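Local structure of putative arsenate reductase (Streptococcus mutans UA159, 3FZ4) at residues F59-G64 with I95-L100. The protein probably reduces arsenate, as a thioredoxin-like protein of the ArsC family with a redox-active disulfide. The protein carries 1 engineered substitution. Residues are numbered along the deposited sequence; the frame is centred on the assembly and turned at random.
Sequences FFNTSG and IKRPLL
Asn61 lies against the backbone of Ile95 and reaches Arg97 through two waters. With CG anti to the backbone N (chi1 -180°), its CB lies against the carbonyl of Ile95, CB to O 3.4 Å, while the amide reaches on toward Arg97. There the two polar groups meet through water: Asn61 ND2 gives a hydrogen bond of 3.1 Å to a water that also accepts one from Arg97 NH1. A second water receives the backbone N-H of Arg97 and donates weakly to Asn61 OD1, so each end of the amide is tied to Arg97 through a separate water. The amide and guanidinium planes are 66° apart, and ND2 stands 3.6 Å from Arg97 NH2, a contact between two donors. ND2 is also held directly by the carbonyl of Met93, which helps fix the amide's rotation.

The one direct hydrogen bond runs from Lys96 N to Phe59 O, 2.9 Å and nearly straight at 176°. The same oxygen takes a CA-H...O contact from Ile95 and has Lys96 CB beside it at 3.6 Å. Phe60 and Ile95 form a single beta bridge, and both CB atoms point away from the opposing segment. The side chain of Phe59 packs on Trp48 and Leu49 of helix 42-51.

From this junction the chain passes through Arg97, whose side chain touches Cys13 and Cys16 of the disulfide, to Pro98, preceded by a cis peptide bond and packed on Cys16. A cis-proline facing a CxxC at a helix start is a hallmark of the thioredoxin fold; here the loop leading to it is joined to the helical insertion of an ArsC-family protein.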
ATOM      1  N   PHE A  59       5.321   1.837   4.727  1.00 10.17           N
ATOM      2  CA  PHE A  59       4.722   0.788   3.936  1.00  9.34           C
ATOM      3  C   PHE A  59       4.072  -0.323   4.730  1.00  9.99           C
ATOM      4  O   PHE A  59       3.440  -1.197   4.136  1.00 10.23           O
ATOM      5  CB  PHE A  59       5.784   0.180   3.012  1.00  9.72           C
ATOM      6  CG  PHE A  59       6.211   1.121   1.904  1.00  9.38           C
ATOM      7  CD1 PHE A  59       5.579   1.085   0.659  1.00 10.42           C
ATOM      8  CD2 PHE A  59       7.249   2.044   2.126  1.00 10.06           C
ATOM      9  CE1 PHE A  59       5.957   1.956  -0.342  1.00 10.77           C
ATOM     10  CE2 PHE A  59       7.634   2.909   1.120  1.00 10.15           C
ATOM     11  CZ  PHE A  59       6.997   2.864  -0.105  1.00 10.82           C
ATOM     12  N   PHE A  60       4.240  -0.322   6.048  1.00 10.57           N
ATOM     13  CA  PHE A  60       3.705  -1.377   6.873  1.00 10.21           C
ATOM     14  C   PHE A  60       2.425  -1.012   7.583  1.00 10.93           C
ATOM     15  O   PHE A  60       2.207   0.142   8.006  1.00 12.55           O
ATOM     16  CB  PHE A  60       4.715  -1.783   7.946  1.00 10.84           C
ATOM     17  CG  PHE A  60       5.847  -2.621   7.404  1.00 10.52           C
ATOM     18  CD1 PHE A  60       6.934  -2.010   6.750  1.00 12.36           C
ATOM     19  CD2 PHE A  60       5.809  -4.012   7.522  1.00 12.66           C
ATOM     20  CE1 PHE A  60       7.975  -2.794   6.219  1.00 13.49           C
ATOM     21  CE2 PHE A  60       6.840  -4.799   6.997  1.00 14.56           C
ATOM     22  CZ  PHE A  60       7.926  -4.187   6.361  1.00 13.54           C
ATOM     23  N   ASN A  61       1.591  -2.029   7.743  1.00 11.26           N
ATOM     24  CA  ASN A  61       0.328  -1.889   8.458  1.00 11.65           C
ATOM     25  C   ASN A  61       0.611  -2.064   9.953  1.00 12.68           C
ATOM     26  O   ASN A  61       0.389  -3.129  10.522  1.00 13.28           O
ATOM     27  CB  ASN A  61      -0.631  -2.954   7.934  1.00 12.51           C
ATOM     28  CG  ASN A  61      -1.964  -2.912   8.577  1.00 14.46           C
ATOM     29  OD1 ASN A  61      -2.347  -1.928   9.186  1.00 18.05           O
ATOM     30  ND2 ASN A  61      -2.703  -3.999   8.438  1.00 16.91           N
ATOM     31  N   THR A  62       1.103  -0.993  10.563  1.00 13.52           N
ATOM     32  CA  THR A  62       1.609  -1.046  11.933  1.00 15.40           C
ATOM     33  C   THR A  62       0.518  -1.251  12.984  1.00 15.38           C
ATOM     34  O   THR A  62       0.827  -1.680  14.100  1.00 17.55           O
ATOM     35  CB  THR A  62       2.404   0.237  12.293  1.00 16.24           C
ATOM     36  OG1 THR A  62       1.577   1.370  12.080  1.00 19.73           O
ATOM     37  CG2 THR A  62       3.648   0.401  11.424  1.00 17.42           C
ATOM     38  N   SER A  63      -0.737  -0.980  12.621  1.00 15.01           N
ATOM     39  CA  SER A  63      -1.858  -1.213  13.539  1.00 16.60           C
ATOM     40  C   SER A  63      -2.447  -2.612  13.382  1.00 16.44           C
ATOM     41  O   SER A  63      -3.367  -2.957  14.097  1.00 19.12           O
ATOM     42  CB  SER A  63      -2.944  -0.159  13.318  1.00 17.10           C
ATOM     43  OG  SER A  63      -3.584  -0.316  12.041  1.00 19.60           O
ATOM     44  N   GLY A  64      -1.897  -3.430  12.481  1.00 15.56           N
ATOM     45  CA  GLY A  64      -2.470  -4.743  12.198  1.00 16.27           C
ATOM     46  C   GLY A  64      -1.883  -5.840  13.057  1.00 17.43           C
ATOM     47  O   GLY A  64      -0.810  -5.700  13.659  1.00 17.39           O
ATOM     48  N   ILE A  95       0.888  -5.039   4.725  1.00  9.05           N
ATOM     49  CA  ILE A  95       1.105  -3.858   3.907  1.00  8.59           C
ATOM     50  C   ILE A  95       0.101  -2.746   4.314  1.00  8.56           C
ATOM     51  O   ILE A  95      -1.071  -3.016   4.565  1.00  9.84           O
ATOM     52  CB  ILE A  95       0.937  -4.167   2.380  1.00  9.36           C
ATOM     53  CG1 ILE A  95       1.761  -5.383   1.984  1.00 10.88           C
ATOM     54  CG2 ILE A  95       1.237  -2.932   1.543  1.00  9.74           C
ATOM     55  CD1 ILE A  95       1.570  -5.806   0.564  1.00 10.31           C
ATOM     56  N   LYS A  96       0.574  -1.515   4.428  1.00  8.64           N
ATOM     57  CA  LYS A  96      -0.296  -0.377   4.691  0.50  9.84           C
ATOM     58  C   LYS A  96      -1.359  -0.309   3.587  1.00 10.07           C
ATOM     59  O   LYS A  96      -1.030  -0.539   2.412  1.00 11.49           O
ATOM     60  CB  LYS A  96       0.574   0.868   4.661  0.50 11.01           C
ATOM     61  CG  LYS A  96      -0.159   2.152   4.902  0.50 13.11           C
ATOM     62  CD  LYS A  96      -0.812   2.189   6.261  0.50 15.77           C
ATOM     63  CE  LYS A  96      -1.250   3.603   6.574  0.50 18.97           C
ATOM     64  NZ  LYS A  96      -2.110   3.718   7.779  0.50 22.04           N
ATOM     65  N   ARG A  97      -2.589   0.049   3.947  1.00  9.73           N
ATOM     66  CA  ARG A  97      -3.656   0.157   2.934  1.00 10.48           C
ATOM     67  C   ARG A  97      -4.516   1.370   3.288  1.00  9.69           C
ATOM     68  O   ARG A  97      -4.525   1.789   4.455  1.00 11.45           O
ATOM     69  CB  ARG A  97      -4.519  -1.114   2.870  1.00 12.12           C
ATOM     70  CG  ARG A  97      -5.067  -1.497   4.227  1.00 14.29           C
ATOM     71  CD  ARG A  97      -5.982  -2.668   4.137  1.00 18.28           C
ATOM     72  NE  ARG A  97      -6.694  -2.886   5.388  1.00 21.58           N
ATOM     73  CZ  ARG A  97      -6.388  -3.827   6.273  1.00 23.28           C
ATOM     74  NH1 ARG A  97      -7.134  -3.941   7.363  1.00 26.40           N
ATOM     75  NH2 ARG A  97      -5.381  -4.660   6.052  1.00 24.08           N
ATOM     76  N   PRO A  98      -5.191   1.966   2.314  1.00  8.37           N
ATOM     77  CA  PRO A  98      -5.072   1.665   0.884  1.00  8.31           C
ATOM     78  C   PRO A  98      -3.747   2.095   0.275  1.00  7.93           C
ATOM     79  O   PRO A  98      -2.979   2.863   0.880  1.00  9.15           O
ATOM     80  CB  PRO A  98      -6.206   2.468   0.262  1.00  9.95           C
ATOM     81  CG  PRO A  98      -6.392   3.636   1.214  1.00  9.32           C
ATOM     82  CD  PRO A  98      -6.108   3.083   2.589  1.00  8.92           C
ATOM     83  N   LEU A  99      -3.483   1.608  -0.937  1.00  8.20           N
ATOM     84  CA  LEU A  99      -2.388   2.123  -1.754  1.00  7.60           C
ATOM     85  C   LEU A  99      -2.970   2.564  -3.074  1.00  7.25           C
ATOM     86  O   LEU A  99      -3.872   1.915  -3.614  1.00  8.83           O
ATOM     87  CB  LEU A  99      -1.370   1.049  -2.090  1.00 10.18           C
ATOM     88  CG  LEU A  99      -0.745   0.284  -0.946  1.00 11.22           C
ATOM     89  CD1 LEU A  99       0.102  -0.871  -1.513  1.00 12.53           C
ATOM     90  CD2 LEU A  99       0.106   1.207  -0.074  1.00 12.51           C
ATOM     91  N   LEU A 100      -2.488   3.702  -3.560  1.00  7.04           N
ATOM     92  CA  LEU A 100      -2.807   4.173  -4.900  1.00  7.19           C
ATOM     93  C   LEU A 100      -1.534   4.210  -5.719  1.00  7.46           C
ATOM     94  O   LEU A 100      -0.528   4.762  -5.284  1.00  7.90           O
ATOM     95  CB  LEU A 100      -3.502   5.535  -4.838  1.00  7.40           C
ATOM     96  CG  LEU A 100      -4.145   5.998  -6.144  1.00  8.53           C
ATOM     97  CD1 LEU A 100      -5.340   5.140  -6.480  1.00  9.56           C
ATOM     98  CD2 LEU A 100      -4.534   7.464  -6.064  1.00  9.87           C
TER
HETATM   99  O   HOH W   1      -3.170   0.068   7.004  1.00 19.76           O
HETATM  100  O   HOH W   2      -5.420  -4.875   9.536  1.00 28.68           O